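Local coordinates for protein transcription regulator AmtR (Mycobacterium smegmatis, PDB 5E57) that probably binds regulatory DNA as a dimeric TetR-family transcription factor involved in nitrogen regulation, at residues D53-D57 against D115-P119; L59-V64 against L103-Y107. All coordinates share one frame; numbering follows the deposited sequence.

Interaction 1: residues D53-D57 against D115-P119; sequences DDILD and DRFAP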
loop_
_atom_site.group_PDB
_atom_site.type_symbol
_atom_site.label_atom_id
_atom_site.label_comp_id
_atom_site.label_asym_id
_atom_site.label_seq_id
_atom_site.Cartn_x
_atom_site.Cartn_y
_atom_site.Cartn_z
ATOM N N ASP A 53 -8.681 21.575 -6.261
ATOM C CA ASP A 53 -9.010 20.281 -6.822
ATOM C C ASP A 53 -8.353 20.082 -8.189
ATOM O O ASP A 53 -7.923 18.965 -8.524
ATOM C CB ASP A 53 -10.540 20.120 -6.921
ATOM C CG ASP A 53 -11.190 19.684 -5.630
ATOM O OD1 ASP A 53 -10.540 19.352 -4.587
ATOM O OD2 ASP A 53 -12.424 19.598 -5.662
ATOM N N ASP A 54 -8.317 21.148 -9.010
ATOM C CA ASP A 54 -7.679 21.079 -10.310
ATOM C C ASP A 54 -6.220 20.779 -10.136
ATOM O O ASP A 54 -5.592 20.126 -11.014
ATOM C CB ASP A 54 -7.778 22.396 -11.072
ATOM C CG ASP A 54 -9.215 22.698 -11.568
ATOM O OD1 ASP A 54 -9.999 21.755 -11.804
ATOM O OD2 ASP A 54 -9.541 23.885 -11.704
ATOM N N ILE A 55 -5.624 21.265 -9.039
ATOM C CA ILE A 55 -4.159 21.027 -8.825
ATOM C C ILE A 55 -3.924 19.530 -8.524
ATOM O O ILE A 55 -3.055 18.874 -9.106
ATOM C CB ILE A 55 -3.616 21.890 -7.650
ATOM C CG1 ILE A 55 -3.764 23.399 -7.996
ATOM C CG2 ILE A 55 -2.187 21.533 -7.341
ATOM C CD1 ILE A 55 -3.511 24.343 -6.828
ATOM N N LEU A 56 -4.742 19.011 -7.622
ATOM C CA LEU A 56 -4.715 17.611 -7.235
ATOM C C LEU A 56 -4.993 16.711 -8.411
ATOM O O LEU A 56 -4.340 15.674 -8.561
ATOM C CB LEU A 56 -5.739 17.337 -6.098
ATOM C CG LEU A 56 -5.850 15.910 -5.521
ATOM C CD1 LEU A 56 -4.528 15.484 -4.896
ATOM C CD2 LEU A 56 -6.940 15.790 -4.473
ATOM N N ASP A 57 -5.928 17.115 -9.273
ATOM C CA ASP A 57 -6.182 16.333 -10.486
ATOM C C ASP A 57 -4.955 16.211 -11.353
ATOM O O ASP A 57 -4.616 15.105 -11.776
ATOM C CB ASP A 57 -7.329 16.896 -11.302
ATOM C CG ASP A 57 -8.326 15.791 -11.732
ATOM O OD1 ASP A 57 -8.205 14.609 -11.262
ATOM O OD2 ASP A 57 -9.217 16.135 -12.545
ATOM N N ASP A 115 -17.605 12.574 -6.790
ATOM C CA ASP A 115 -17.803 12.697 -8.234
ATOM C C ASP A 115 -16.752 13.566 -8.874
ATOM O O ASP A 115 -16.375 13.347 -10.028
ATOM C CB ASP A 115 -19.189 13.263 -8.563
ATOM C CG ASP A 115 -20.334 12.312 -8.141
ATOM O OD1 ASP A 115 -20.070 11.144 -7.797
ATOM O OD2 ASP A 115 -21.511 12.741 -8.166
ATOM N N ARG A 116 -16.234 14.544 -8.137
ATOM C CA ARG A 116 -15.197 15.428 -8.693
ATOM C C ARG A 116 -14.027 14.633 -9.237
ATOM O O ARG A 116 -13.417 15.039 -10.214
ATOM C CB ARG A 116 -14.672 16.378 -7.588
ATOM C CG ARG A 116 -13.451 17.195 -7.995
ATOM C CD ARG A 116 -13.855 17.962 -9.193
ATOM N NE ARG A 116 -12.792 18.777 -9.708
ATOM C CZ ARG A 116 -11.772 18.318 -10.398
ATOM N NH1 ARG A 116 -11.602 17.003 -10.581
ATOM N NH2 ARG A 116 -10.889 19.168 -10.861
ATOM N N PHE A 117 -13.665 13.555 -8.557
ATOM C CA PHE A 117 -12.478 12.695 -8.961
ATOM C C PHE A 117 -12.800 11.320 -9.535
ATOM O O PHE A 117 -11.930 10.425 -9.593
ATOM C CB PHE A 117 -11.563 12.533 -7.749
ATOM C CG PHE A 117 -10.916 13.821 -7.342
ATOM C CD1 PHE A 117 -9.836 14.309 -8.062
ATOM C CD2 PHE A 117 -11.409 14.550 -6.309
ATOM C CE1 PHE A 117 -9.237 15.497 -7.698
ATOM C CE2 PHE A 117 -10.814 15.757 -5.936
ATOM C CZ PHE A 117 -9.733 16.218 -6.649
ATOM N N ALA A 118 -14.020 11.167 -10.037
ATOM C CA ALA A 118 -14.412 9.939 -10.772
ATOM C C ALA A 118 -13.512 9.661 -11.937
ATOM O O ALA A 118 -13.157 8.507 -12.218
ATOM C CB ALA A 118 -15.842 10.016 -11.257
ATOM N N PRO A 119 -13.152 10.704 -12.672
ATOM C CA PRO A 119 -12.380 10.353 -13.864
ATOM C C PRO A 119 -10.998 9.753 -13.510
ATOM O O PRO A 119 -10.543 8.768 -14.107
ATOM C CB PRO A 119 -12.259 11.700 -14.610
ATOM C CG PRO A 119 -13.451 12.496 -14.110
ATOM C CD PRO A 119 -13.564 12.118 -12.665
HETATM O O HOH W 1 -13.898 20.793 -7.323
HETATM O O HOH W 2 -12.555 21.724 -9.444
#
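Helix 52-61 presents one side of D53-D57 to the R116-F117 corner, where a short 3-10 turn at D115-R116 leads through the N-cap residue F117 into helix 118-142. The backbones stay well apart, CA of D57 lying 7.4 Å from CA of F117, and the side chains of R116 and F117 bridge the gap. In the all-helical TetR fold the contact ties the helix that follows the predicted helix-turn-helix to a long helix of the ligand-binding part.

A salt-bridge network around R116 dominates the polar side. The arginine leaves its backbone with CG anti to N (chi1 171°) and bends at chi2, which brings the guanidinium in among the carboxylates of D53, D54 and D57. D54 OD1 and D57 OD2 both lie at its edge, near its plane. R116 NH1 reaches D57 OD2 at 3.2 Å by a nearly straight but weak bond, whereas NH2 lies 2.9 Å from D54 OD1, a salt bridge whose hydrogen bond is weak because the N-H points well off the oxygen. CB of D53 covers one guanidinium face. The D53 carboxylate is turned 80° from the guanidinium plane, and a water by its OD2 makes a weak link to NE; its OD1 is hydrogen-bonded to Y26. The positive guanidinium would be expected to offset the repulsion among the three carboxylates and to keep them ionised.

F117 supplies the apolar half. CG of R116 lies over one ring face, offset toward the rim, and L56 approaches obliquely, its CD2 3.6 Å from F117 CZ. D57 OD1 and the backbone oxygen of D53 lie at the ring edge, the D57 carboxylate standing almost perpendicular to the ring. D57 thus divides its carboxylate between the two partners: OD2 faces the arginine, while OD1 comes within 3.6 Å of F117 CD1.

Interaction 2: residues L59-V64 against L103-Y107; sequences LLAGTV and LGALY. With ACT (acetate ion), chain D.
Y107 and T63 point their hydroxyls at one another, with T63 OG1 2.6 Å from Y107 OH, at the ring edge and near its plane. The chi1 of T63 (68°) sets OG1 between the backbone N and the carbonyl carbon, and OG1 donates to a lone pair of L60 O at 2.6 Å, staying in the plane of that carbonyl. The same oxygen also accepts from the backbone N of T63, so two donors grip it near the C-terminal end of helix 52-61.

The same torsion leaves CG2 of T63 anti to the carbonyl carbon, where it packs against CB of L103 at 3.7 Å. L103 and L59 touch through their CD2 methyls. L60 runs antiparallel alongside the tyrosine and brings CD2 to the ring edge, 4.0 Å from Y107 CD1. One face of that ring rests on CA of its own segment's G104, centred beneath it. F120 of helix 118-142 packs on L60 and V64, and helix 151-165 reaches the tyrosine through E157 and I160.

Y107 OH donates to an acetate oxygen at 2.8 Å, and CG1 of V64 lies beside both hydroxyl and acetate. The acetate probably comes from the crystallisation liquor, so it need not mark a natural ligand site. The two hydroxyls, L60 O and the acetate thus form a small polar cluster beside an otherwise leucine-rich junction.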
loop_
_atom_site.group_PDB
_atom_site.type_symbol
_atom_site.label_atom_id
_atom_site.label_comp_id
_atom_site.label_asym_id
_atom_site.label_seq_id
_atom_site.Cartn_x
_atom_site.Cartn_y
_atom_site.Cartn_z
ATOM N N LEU A 59 -1.766 16.520 -10.452
ATOM C CA LEU A 59 -0.799 15.686 -9.753
ATOM C C LEU A 59 -1.104 14.212 -9.846
ATOM O O LEU A 59 -0.220 13.442 -10.173
ATOM C CB LEU A 59 -0.668 16.095 -8.283
ATOM C CG LEU A 59 -0.115 17.485 -8.041
ATOM C CD1 LEU A 59 -0.332 17.912 -6.617
ATOM C CD2 LEU A 59 1.366 17.542 -8.421
ATOM N N LEU A 60 -2.359 13.833 -9.599
ATOM C CA LEU A 60 -2.751 12.426 -9.666
ATOM C C LEU A 60 -2.615 11.828 -11.054
ATOM O O LEU A 60 -2.119 10.703 -11.234
ATOM C CB LEU A 60 -4.197 12.212 -9.181
ATOM C CG LEU A 60 -4.569 12.523 -7.740
ATOM C CD1 LEU A 60 -6.079 12.486 -7.487
ATOM C CD2 LEU A 60 -3.860 11.598 -6.759
ATOM N N ALA A 61 -3.059 12.568 -12.054
ATOM C CA ALA A 61 -2.978 12.100 -13.429
ATOM C C ALA A 61 -1.494 11.851 -13.841
ATOM O O ALA A 61 -1.208 10.893 -14.533
ATOM C CB ALA A 61 -3.613 13.143 -14.376
ATOM N N GLY A 62 -0.563 12.720 -13.429
ATOM C CA GLY A 62 0.851 12.483 -13.785
ATOM C C GLY A 62 1.393 11.215 -13.130
ATOM O O GLY A 62 2.430 10.768 -13.488
ATOM N N THR A 63 0.714 10.621 -12.149
ATOM C CA THR A 63 1.197 9.366 -11.572
ATOM C C THR A 63 0.648 8.144 -12.314
ATOM O O THR A 63 1.096 7.033 -12.070
ATOM C CB THR A 63 0.822 9.204 -10.081
ATOM O OG1 THR A 63 -0.607 9.029 -9.891
ATOM C CG2 THR A 63 1.334 10.424 -9.291
ATOM N N VAL A 64 -0.322 8.317 -13.213
ATOM C CA VAL A 64 -0.858 7.150 -13.894
ATOM C C VAL A 64 -0.868 7.213 -15.403
ATOM O O VAL A 64 -0.995 6.166 -16.017
ATOM C CB VAL A 64 -2.320 6.763 -13.452
ATOM C CG1 VAL A 64 -2.407 6.592 -11.968
ATOM C CG2 VAL A 64 -3.315 7.795 -13.910
ATOM N N LEU A 103 3.535 11.208 -4.264
ATOM C CA LEU A 103 2.122 11.572 -4.646
ATOM C C LEU A 103 1.165 10.414 -4.519
ATOM O O LEU A 103 0.024 10.586 -4.245
ATOM C CB LEU A 103 2.052 12.105 -6.065
ATOM C CG LEU A 103 2.872 13.393 -6.290
ATOM C CD1 LEU A 103 3.087 13.628 -7.792
ATOM C CD2 LEU A 103 2.235 14.574 -5.547
ATOM N N GLY A 104 1.644 9.185 -4.646
ATOM C CA GLY A 104 0.739 8.057 -4.526
ATOM C C GLY A 104 0.164 7.940 -3.151
ATOM O O GLY A 104 -0.826 7.219 -2.930
ATOM N N ALA A 105 0.808 8.607 -2.186
ATOM C CA ALA A 105 0.296 8.631 -0.859
ATOM C C ALA A 105 -1.044 9.339 -0.834
ATOM O O ALA A 105 -1.772 9.171 0.117
ATOM C CB ALA A 105 1.239 9.368 0.078
ATOM N N LEU A 106 -1.371 10.114 -1.864
ATOM C CA LEU A 106 -2.669 10.839 -1.837
ATOM C C LEU A 106 -3.875 9.951 -2.319
ATOM O O LEU A 106 -5.034 10.341 -2.187
ATOM C CB LEU A 106 -2.525 12.089 -2.697
ATOM C CG LEU A 106 -1.424 13.083 -2.291
ATOM C CD1 LEU A 106 -1.309 14.110 -3.406
ATOM C CD2 LEU A 106 -1.689 13.735 -0.928
ATOM N N TYR A 107 -3.601 8.755 -2.830
ATOM C CA TYR A 107 -4.658 7.887 -3.399
ATOM C C TYR A 107 -5.715 7.559 -2.397
ATOM O O TYR A 107 -6.806 7.279 -2.762
ATOM C CB TYR A 107 -4.069 6.575 -3.914
ATOM C CG TYR A 107 -3.184 6.668 -5.158
ATOM C CD1 TYR A 107 -3.145 7.795 -5.956
ATOM C CD2 TYR A 107 -2.469 5.577 -5.579
ATOM C CE1 TYR A 107 -2.354 7.848 -7.112
ATOM C CE2 TYR A 107 -1.708 5.621 -6.733
ATOM C CZ TYR A 107 -1.680 6.754 -7.488
ATOM O OH TYR A 107 -0.927 6.780 -8.597
HETATM C C ACT D . -0.015 3.458 -10.293
HETATM O O ACT D . -0.734 4.186 -9.643
HETATM O OXT ACT D . -0.084 2.221 -10.035
HETATM C CH3 ACT D . 0.896 4.097 -11.349
#

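From the N terminus, the chain passes through helix 9-23 and the predicted helix-turn-helix into helix 52-61, which serves both contacts: D53-D57 its first half, L59-V64 its end and the turn beyond. The chain then runs through helices 65-75 and 82-98 before returning at L103-Y107, where interaction 2 closes the inner loop. A little later D115-P119 comes back to the same helix and closes interaction 1, so the loop of interaction 2 is nested inside that of interaction 1. Their centres lie 11 Å apart, and they touch where L56 packs on L106 and F117 on L60. Together they fasten helix 52-61 to the 103-107 turn and the start of helix 118-142.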